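Local structure of inner membrane protein (Salmonella typhimurium LT2, 2QJV) at residues A164-P169 against H229-I234; T160-T165 against G236-Y241. The protein probably acts as a sugar isomerase, perhaps on glucuronate, and is a nickel-bound cupin of the KduI/IolB family. The protein carries 2 engineered substitutions. All coordinates share one frame; numbering follows the deposited sequence. Where two conformers were deposited one is given.

Contact 1 (A164-P169 against H229-I234). Engineered in segment 164-169: Ala164 (natural residue Asp). With NI (nickel (II) ion), chain D.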
ATOM      1  N   ALA A 164     -27.554  -2.072  14.196  1.00 40.54           N
ATOM      2  CA  ALA A 164     -27.516  -3.510  13.973  1.00 39.40           C
ATOM      3  C   ALA A 164     -26.397  -3.944  13.024  1.00 36.42           C
ATOM      4  O   ALA A 164     -25.907  -3.186  12.156  1.00 37.09           O
ATOM      5  CB  ALA A 164     -28.879  -4.017  13.431  1.00 36.06           C
ATOM      6  N   THR A 165     -26.039  -5.217  13.169  1.00 36.74           N
ATOM      7  CA  THR A 165     -25.038  -5.885  12.337  1.00 36.44           C
ATOM      8  C   THR A 165     -25.748  -6.910  11.430  1.00 35.19           C
ATOM      9  O   THR A 165     -26.588  -7.657  11.911  1.00 37.38           O
ATOM     10  CB  THR A 165     -23.982  -6.612  13.204  1.00 37.28           C
ATOM     11  OG1 THR A 165     -23.675  -5.830  14.358  1.00 37.13           O
ATOM     12  CG2 THR A 165     -22.708  -6.912  12.377  1.00 33.89           C
ATOM     13  N   SER A 166     -25.419  -6.915  10.136  1.00 35.53           N
ATOM     14  CA  SER A 166     -26.003  -7.866   9.178  1.00 39.02           C
ATOM     15  C   SER A 166     -24.877  -8.599   8.421  1.00 37.56           C
ATOM     16  O   SER A 166     -23.694  -8.293   8.627  1.00 36.21           O
ATOM     17  CB  SER A 166     -27.059  -7.203   8.249  1.00 37.61           C
ATOM     18  OG  SER A 166     -26.527  -6.175   7.493  1.00 39.06           O
ATOM     19  N   SER A 167     -25.258  -9.598   7.598  1.00 38.96           N
ATOM     20  CA  SER A 167     -24.301 -10.553   7.013  1.00 40.45           C
ATOM     21  C   SER A 167     -23.431 -11.100   8.194  1.00 37.45           C
ATOM     22  O   SER A 167     -22.229 -11.332   8.088  1.00 36.29           O
ATOM     23  CB  SER A 167     -23.490  -9.937   5.864  1.00 41.29           C
ATOM     24  OG  SER A 167     -24.399  -9.435   4.870  1.00 44.16           O
ATOM     25  N   TRP A 168     -24.129 -11.361   9.280  1.00 36.67           N
ATOM     26  CA  TRP A 168     -23.544 -11.657  10.554  1.00 37.37           C
ATOM     27  C   TRP A 168     -24.501 -12.561  11.312  1.00 38.97           C
ATOM     28  O   TRP A 168     -25.689 -12.313  11.300  1.00 41.98           O
ATOM     29  CB  TRP A 168     -23.295 -10.325  11.308  1.00 39.79           C
ATOM     30  CG  TRP A 168     -22.768 -10.487  12.686  1.00 37.23           C
ATOM     31  CD1 TRP A 168     -23.478 -10.385  13.845  1.00 35.99           C
ATOM     32  CD2 TRP A 168     -21.415 -10.786  13.059  1.00 36.04           C
ATOM     33  NE1 TRP A 168     -22.652 -10.602  14.923  1.00 37.95           N
ATOM     34  CE2 TRP A 168     -21.381 -10.845  14.476  1.00 36.33           C
ATOM     35  CE3 TRP A 168     -20.226 -10.989  12.338  1.00 33.82           C
ATOM     36  CZ2 TRP A 168     -20.204 -11.132  15.190  1.00 39.66           C
ATOM     37  CZ3 TRP A 168     -19.068 -11.275  13.034  1.00 35.87           C
ATOM     38  CH2 TRP A 168     -19.052 -11.340  14.452  1.00 35.86           C
ATOM     39  N   PRO A 169     -24.000 -13.613  12.009  1.00 38.61           N
ATOM     40  CA  PRO A 169     -22.620 -14.060  12.197  1.00 39.46           C
ATOM     41  C   PRO A 169     -21.957 -14.275  10.849  1.00 36.60           C
ATOM     42  O   PRO A 169     -22.613 -14.659   9.873  1.00 38.84           O
ATOM     43  CB  PRO A 169     -22.752 -15.377  12.949  1.00 38.50           C
ATOM     44  CG  PRO A 169     -24.034 -15.327  13.549  1.00 44.89           C
ATOM     45  CD  PRO A 169     -24.932 -14.512  12.689  1.00 39.84           C
ATOM     46  N   HIS A 229     -17.859 -11.393   5.401  1.00 35.56           N
ATOM     47  CA  HIS A 229     -18.207 -10.048   4.905  1.00 35.30           C
ATOM     48  C   HIS A 229     -19.327  -9.324   5.684  1.00 34.30           C
ATOM     49  O   HIS A 229     -20.303  -8.811   5.078  1.00 37.69           O
ATOM     50  CB  HIS A 229     -18.519 -10.139   3.392  1.00 35.79           C
ATOM     51  CG  HIS A 229     -19.340 -11.337   3.002  1.00 33.47           C
ATOM     52  ND1 HIS A 229     -18.790 -12.596   2.842  1.00 33.34           N
ATOM     53  CD2 HIS A 229     -20.651 -11.468   2.704  1.00 31.75           C
ATOM     54  CE1 HIS A 229     -19.717 -13.436   2.449  1.00 37.40           C
ATOM     55  NE2 HIS A 229     -20.858 -12.780   2.360  1.00 35.86           N
ATOM     56  N   PRO A 230     -19.178  -9.245   7.015  1.00 34.20           N
ATOM     57  CA  PRO A 230     -20.231  -8.552   7.798  1.00 37.68           C
ATOM     58  C   PRO A 230     -20.323  -7.027   7.572  1.00 36.00           C
ATOM     59  O   PRO A 230     -19.319  -6.370   7.207  1.00 37.43           O
ATOM     60  CB  PRO A 230     -19.839  -8.852   9.260  1.00 35.08           C
ATOM     61  CG  PRO A 230     -18.348  -9.040   9.180  1.00 35.10           C
ATOM     62  CD  PRO A 230     -18.110  -9.748   7.887  1.00 37.97           C
ATOM     63  N   VAL A 231     -21.533  -6.510   7.803  1.00 39.68           N
ATOM     64  CA  VAL A 231     -21.867  -5.103   7.705  1.00 38.74           C
ATOM     65  C   VAL A 231     -22.229  -4.554   9.098  1.00 38.21           C
ATOM     66  O   VAL A 231     -23.197  -5.006   9.742  1.00 36.59           O
ATOM     67  CB  VAL A 231     -23.042  -4.886   6.739  1.00 38.97           C
ATOM     68  CG1 VAL A 231     -23.552  -3.429   6.783  1.00 35.42           C
ATOM     69  CG2 VAL A 231     -22.674  -5.353   5.299  1.00 35.70           C
ATOM     70  N   ALA A 232     -21.460  -3.570   9.549  1.00 37.44           N
ATOM     71  CA  ALA A 232     -21.726  -2.867  10.814  1.00 36.35           C
ATOM     72  C   ALA A 232     -22.314  -1.484  10.504  1.00 37.14           C
ATOM     73  O   ALA A 232     -21.663  -0.632   9.899  1.00 36.78           O
ATOM     74  CB  ALA A 232     -20.471  -2.761  11.719  1.00 36.26           C
ATOM     75  N   THR A 233     -23.558  -1.277  10.904  1.00 36.93           N
ATOM     76  CA  THR A 233     -24.224   0.003  10.712  1.00 37.43           C
ATOM     77  C   THR A 233     -23.914   0.966  11.891  1.00 36.65           C
ATOM     78  O   THR A 233     -23.507   0.563  12.974  1.00 34.80           O
ATOM     79  CB  THR A 233     -25.788  -0.145  10.483  1.00 35.38           C
ATOM     80  OG1 THR A 233     -26.398  -0.573  11.678  1.00 36.80           O
ATOM     81  CG2 THR A 233     -26.121  -1.118   9.341  1.00 40.85           C
ATOM     82  N   ILE A 234     -24.187   2.244  11.636  1.00 37.72           N
ATOM     83  CA  ILE A 234     -23.875   3.388  12.466  1.00 37.44           C
ATOM     84  C   ILE A 234     -25.149   4.073  12.958  1.00 35.48           C
ATOM     85  O   ILE A 234     -26.063   4.314  12.160  1.00 35.87           O
ATOM     86  CB  ILE A 234     -23.019   4.389  11.566  1.00 39.49           C
ATOM     87  CG1 ILE A 234     -21.674   3.730  11.172  1.00 42.72           C
ATOM     88  CG2 ILE A 234     -22.793   5.722  12.194  1.00 39.52           C
ATOM     89  CD1 ILE A 234     -20.791   3.348  12.310  1.00 40.00           C
TER
HETATM   90 NI    NI D 271     -22.717 -13.606   1.585  1.00 22.23          NI
HETATM   91  O   HOH W   1     -20.586 -12.604   6.318  1.00 20.69           O
HETATM   92  O   HOH W   2     -24.024 -11.985   2.273  1.00 23.15           O
HETATM   93  O   HOH W   3     -24.660 -14.395   0.963  1.00 23.07           O

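Contact 2 (T160-T165 against G236-Y241). Engineered in segment 160-165: Ala162 (natural residue Glu), Ala164 (natural residue Asp).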
ATOM      1  N   THR A 160     -31.137  -3.204   7.266  1.00 36.02           N
ATOM      2  CA  THR A 160     -30.457  -3.262   8.545  1.00 38.06           C
ATOM      3  C   THR A 160     -30.643  -1.909   9.235  1.00 37.57           C
ATOM      4  O   THR A 160     -30.087  -0.912   8.819  1.00 39.75           O
ATOM      5  CB  THR A 160     -28.959  -3.651   8.399  1.00 38.34           C
ATOM      6  OG1 THR A 160     -28.830  -4.791   7.531  1.00 37.85           O
ATOM      7  CG2 THR A 160     -28.306  -3.962   9.815  1.00 35.52           C
ATOM      8  N   ASN A 161     -31.396  -1.899  10.316  1.00 35.67           N
ATOM      9  CA  ASN A 161     -31.617  -0.640  11.057  1.00 37.73           C
ATOM     10  C   ASN A 161     -30.361  -0.178  11.793  1.00 39.02           C
ATOM     11  O   ASN A 161     -29.494  -0.999  12.156  1.00 37.11           O
ATOM     12  CB  ASN A 161     -32.847  -0.772  11.946  1.00 40.55           C
ATOM     13  CG  ASN A 161     -34.128  -0.931  11.128  1.00 44.16           C
ATOM     14  OD1 ASN A 161     -34.163  -0.689   9.903  1.00 46.54           O
ATOM     15  ND2 ASN A 161     -35.172  -1.315  11.793  1.00 40.70           N
ATOM     16  N   ALA A 162     -30.230   1.148  11.905  1.00 38.24           N
ATOM     17  CA  ALA A 162     -29.045   1.800  12.482  1.00 37.55           C
ATOM     18  C   ALA A 162     -28.687   1.171  13.831  1.00 40.26           C
ATOM     19  O   ALA A 162     -29.539   1.096  14.728  1.00 40.90           O
ATOM     20  CB  ALA A 162     -29.263   3.313  12.620  1.00 35.86           C
ATOM     21  N   GLY A 163     -27.421   0.747  13.916  0.50 41.61           N
ATOM     22  CA  GLY A 163     -26.874   0.082  15.095  0.50 42.01           C
ATOM     23  C   GLY A 163     -26.569  -1.389  14.828  0.50 41.79           C
ATOM     24  O   GLY A 163     -25.415  -1.848  15.085  0.50 34.08           O
ATOM     25  N   ALA A 164     -27.554  -2.072  14.196  1.00 40.54           N
ATOM     26  CA  ALA A 164     -27.516  -3.510  13.973  1.00 39.40           C
ATOM     27  C   ALA A 164     -26.397  -3.944  13.024  1.00 36.42           C
ATOM     28  O   ALA A 164     -25.907  -3.186  12.156  1.00 37.09           O
ATOM     29  CB  ALA A 164     -28.879  -4.017  13.431  1.00 36.06           C
ATOM     30  N   THR A 165     -26.039  -5.217  13.169  1.00 36.74           N
ATOM     31  CA  THR A 165     -25.038  -5.885  12.337  1.00 36.44           C
ATOM     32  C   THR A 165     -25.748  -6.910  11.430  1.00 35.19           C
ATOM     33  O   THR A 165     -26.588  -7.657  11.911  1.00 37.38           O
ATOM     34  CB  THR A 165     -23.982  -6.612  13.204  1.00 37.28           C
ATOM     35  OG1 THR A 165     -23.675  -5.830  14.358  1.00 37.13           O
ATOM     36  CG2 THR A 165     -22.708  -6.912  12.377  1.00 33.89           C
ATOM     37  N   GLY A 236     -28.078   6.388  13.783  1.00 38.82           N
ATOM     38  CA  GLY A 236     -28.636   7.478  12.982  1.00 38.62           C
ATOM     39  C   GLY A 236     -28.829   7.186  11.514  1.00 35.27           C
ATOM     40  O   GLY A 236     -29.639   7.842  10.857  1.00 35.70           O
ATOM     41  N   TYR A 237     -28.126   6.181  10.992  1.00 37.36           N
ATOM     42  CA  TYR A 237     -28.198   5.828   9.571  1.00 37.30           C
ATOM     43  C   TYR A 237     -28.645   4.406   9.285  1.00 36.79           C
ATOM     44  O   TYR A 237     -27.881   3.440   9.419  1.00 36.73           O
ATOM     45  CB  TYR A 237     -26.860   6.092   8.886  1.00 36.77           C
ATOM     46  CG  TYR A 237     -26.489   7.549   8.944  1.00 38.86           C
ATOM     47  CD1 TYR A 237     -27.196   8.491   8.190  1.00 39.78           C
ATOM     48  CD2 TYR A 237     -25.429   7.998   9.732  1.00 43.08           C
ATOM     49  CE1 TYR A 237     -26.866   9.824   8.230  1.00 41.45           C
ATOM     50  CE2 TYR A 237     -25.110   9.378   9.792  1.00 41.81           C
ATOM     51  CZ  TYR A 237     -25.834  10.258   9.046  1.00 37.49           C
ATOM     52  OH  TYR A 237     -25.500  11.599   9.086  1.00 42.77           O
ATOM     53  N   ASP A 238     -29.911   4.309   8.900  1.00 36.69           N
ATOM     54  CA  ASP A 238     -30.490   3.046   8.446  1.00 37.81           C
ATOM     55  C   ASP A 238     -29.817   2.636   7.108  1.00 38.93           C
ATOM     56  O   ASP A 238     -29.420   3.477   6.276  1.00 37.51           O
ATOM     57  CB  ASP A 238     -32.013   3.117   8.288  1.00 36.25           C
ATOM     58  CG  ASP A 238     -32.760   3.213   9.591  1.00 42.90           C
ATOM     59  OD1 ASP A 238     -32.293   2.761  10.660  1.00 37.48           O
ATOM     60  OD2 ASP A 238     -33.854   3.771   9.517  1.00 41.84           O
ATOM     61  N   ASN A 239     -29.641   1.334   6.939  1.00 38.23           N
ATOM     62  CA  ASN A 239     -28.973   0.752   5.785  1.00 36.21           C
ATOM     63  C   ASN A 239     -29.901  -0.210   5.016  1.00 35.46           C
ATOM     64  O   ASN A 239     -30.840  -0.787   5.562  1.00 37.10           O
ATOM     65  CB  ASN A 239     -27.660   0.075   6.257  1.00 36.83           C
ATOM     66  CG  ASN A 239     -26.879  -0.688   5.155  1.00 37.60           C
ATOM     67  OD1 ASN A 239     -26.797  -1.914   5.247  1.00 41.57           O
ATOM     68  ND2 ASN A 239     -26.273   0.016   4.145  1.00 35.32           N
ATOM     69  N   TYR A 240     -29.633  -0.286   3.725  1.00 37.57           N
ATOM     70  CA  TYR A 240     -30.240  -1.168   2.791  1.00 36.34           C
ATOM     71  C   TYR A 240     -29.117  -1.637   1.869  1.00 36.36           C
ATOM     72  O   TYR A 240     -28.195  -0.871   1.567  1.00 35.89           O
ATOM     73  CB  TYR A 240     -31.334  -0.442   1.979  1.00 36.49           C
ATOM     74  CG  TYR A 240     -31.712  -1.094   0.669  1.00 34.28           C
ATOM     75  CD1 TYR A 240     -30.947  -0.854  -0.486  1.00 37.28           C
ATOM     76  CD2 TYR A 240     -32.798  -1.954   0.563  1.00 38.03           C
ATOM     77  CE1 TYR A 240     -31.238  -1.459  -1.688  1.00 37.01           C
ATOM     78  CE2 TYR A 240     -33.139  -2.531  -0.662  1.00 39.04           C
ATOM     79  CZ  TYR A 240     -32.349  -2.281  -1.791  1.00 35.89           C
ATOM     80  OH  TYR A 240     -32.624  -2.830  -3.029  1.00 37.67           O
ATOM     81  N   TYR A 241     -29.170  -2.896   1.458  1.00 36.09           N
ATOM     82  CA  TYR A 241     -28.336  -3.354   0.345  1.00 38.26           C
ATOM     83  C   TYR A 241     -29.012  -4.410  -0.510  1.00 38.28           C
ATOM     84  O   TYR A 241     -29.815  -5.210  -0.029  1.00 35.51           O
ATOM     85  CB  TYR A 241     -26.918  -3.818   0.774  1.00 39.62           C
ATOM     86  CG  TYR A 241     -26.855  -4.820   1.909  1.00 36.02           C
ATOM     87  CD1 TYR A 241     -27.111  -6.187   1.692  1.00 38.14           C
ATOM     88  CD2 TYR A 241     -26.506  -4.407   3.198  1.00 38.45           C
ATOM     89  CE1 TYR A 241     -27.037  -7.095   2.717  1.00 33.75           C
ATOM     90  CE2 TYR A 241     -26.433  -5.305   4.232  1.00 36.25           C
ATOM     91  CZ  TYR A 241     -26.696  -6.664   3.988  1.00 38.81           C
ATOM     92  OH  TYR A 241     -26.594  -7.574   5.013  1.00 40.43           O
TER
HETATM   93  O   HOH W   4     -29.097  -3.510   5.192  1.00 20.49           O
HETATM   94  O   HOH W   5     -33.016  -0.071   7.216  1.00 24.25           O

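Contact 1 (A164-P169 against H229-I234)
Ser166 and Val231 form the hydrogen-bonded antiparallel pair that joins strand 165-166 to strand 231-233 in a small cupin sheet, beside the nickel site. Ser166 N donates to Val231 O at 3.0 Å, and Val231 N answers with a nearly straight bond (177°) of 2.9 Å to Ser166 O, although it lies above the plane of that carbonyl. Thr165 and Ala232 are a non-hydrogen-bonded pair.

At the far end, the carbonyl oxygen of the engineered Ala164 receives two bonds from Thr233. The backbone N of Thr233 is 3.3 Å from Ala164 O, whereas Thr233 OG1 approaches to 2.7 Å in the carbonyl plane, on a lone pair. Thr233 OG1 is placed between its backbone N and carbonyl carbon (chi1 69°), which brings it to the same oxygen that the backbone N reaches; it is also hydrogen-bonded to Asn161 O.

Apolar contact is concentrated on Pro230, whose CB meets Trp168 CE3 at 3.8 Å, the side chains crossing obliquely. Trp168 also reaches the second subunit, where NE1 bonds to Ala235 O and the side chain packs on Ile234. On the face carrying Ser166 and Val231, Ser166 OG packs against Val231 CB and is hydrogen-bonded to Thr160 OG1 and Tyr241 OH.

His229, in the loop leading into strand 231-233, binds nickel through NE2 at 2.2 Å; His171, His173, Glu186 and two waters complete the shell. Another water ties the segments together, donating to Ser167 O at 2.7 Å and accepting from His229 N at 3.1 Å; its oxygen lies over the centre of the His229 imidazole face.

Contact 2 (T160-T165 against G236-Y241)
Thr160 and Asn239 pair where strand 154-160 ends against strand 238-246, two neighbours in the five-stranded antiparallel sheet of the C-terminal half of the chain. They are a hydrogen-bonded pair, with Thr160 N to Asn239 O and Asn239 N to Thr160 O both at 3.0 Å. The first donor stands well above the carbonyl plane, the second is tilted less.

On the sheet face that these two residues share, their side chains lie side by side and point the same way. Thr160 OG1 and Asn239 OD1 do not bond directly: a water 2.7 Å from Thr160 OG1 donates to Asn239 OD1 at 2.8 Å. Thr160 OG1, already engaged with Ser166, packs near CE2 of Tyr241, while Asn239 ND2 is held by His190 ND1, which should fix the rotation of the amide. A second water bridges the two segments differently, donating to both Asn161 OD1 and Asn239 O.

Past Thr160 the chain leaves the sheet, and Asp238 takes over from the backbone ladder. Its OD1 accepts an almost straight bond (170°) from the N of the engineered Ala162 at 2.9 Å, using the anti lone pair. CG is anti to the carbonyl carbon (chi1 -70°), on the side of Asp238 N, and the carboxylate plane lies 39° from that of the Asn161 amide. Ala162 CB packs against the backbone of Tyr237, 3.5 Å from Tyr237 N. The departing chain makes a beta turn close to type II, Ala164 N bonding to Asn161 O at 3.0 Å with Gly163 in the third position, where its positive phi suits glycine. The turn carries the chain from this sheet to the four-stranded one, consistent with the two-sheet beta-sandwich of a cupin.

Overall arrangement
The two contacts lie about 9 Å apart between centres, on the same side of the chain's centre, and share Ala164 and Thr165. Along the chain, 160-165 runs directly into 164-169, and after some 60 residues 229-234 is followed closely by 236-241. Thus two strand-turn-strand passages far apart in sequence pair with each other: contact 1 belongs to the four-stranded sheet and contact 2 to the five-stranded one. The hydroxyl groups of Ser166 in contact 1 and of Thr160 and Tyr241 in contact 2 connect them. Together they join the two sheets of the cupin domain beside the nickel site, and both border the second subunit.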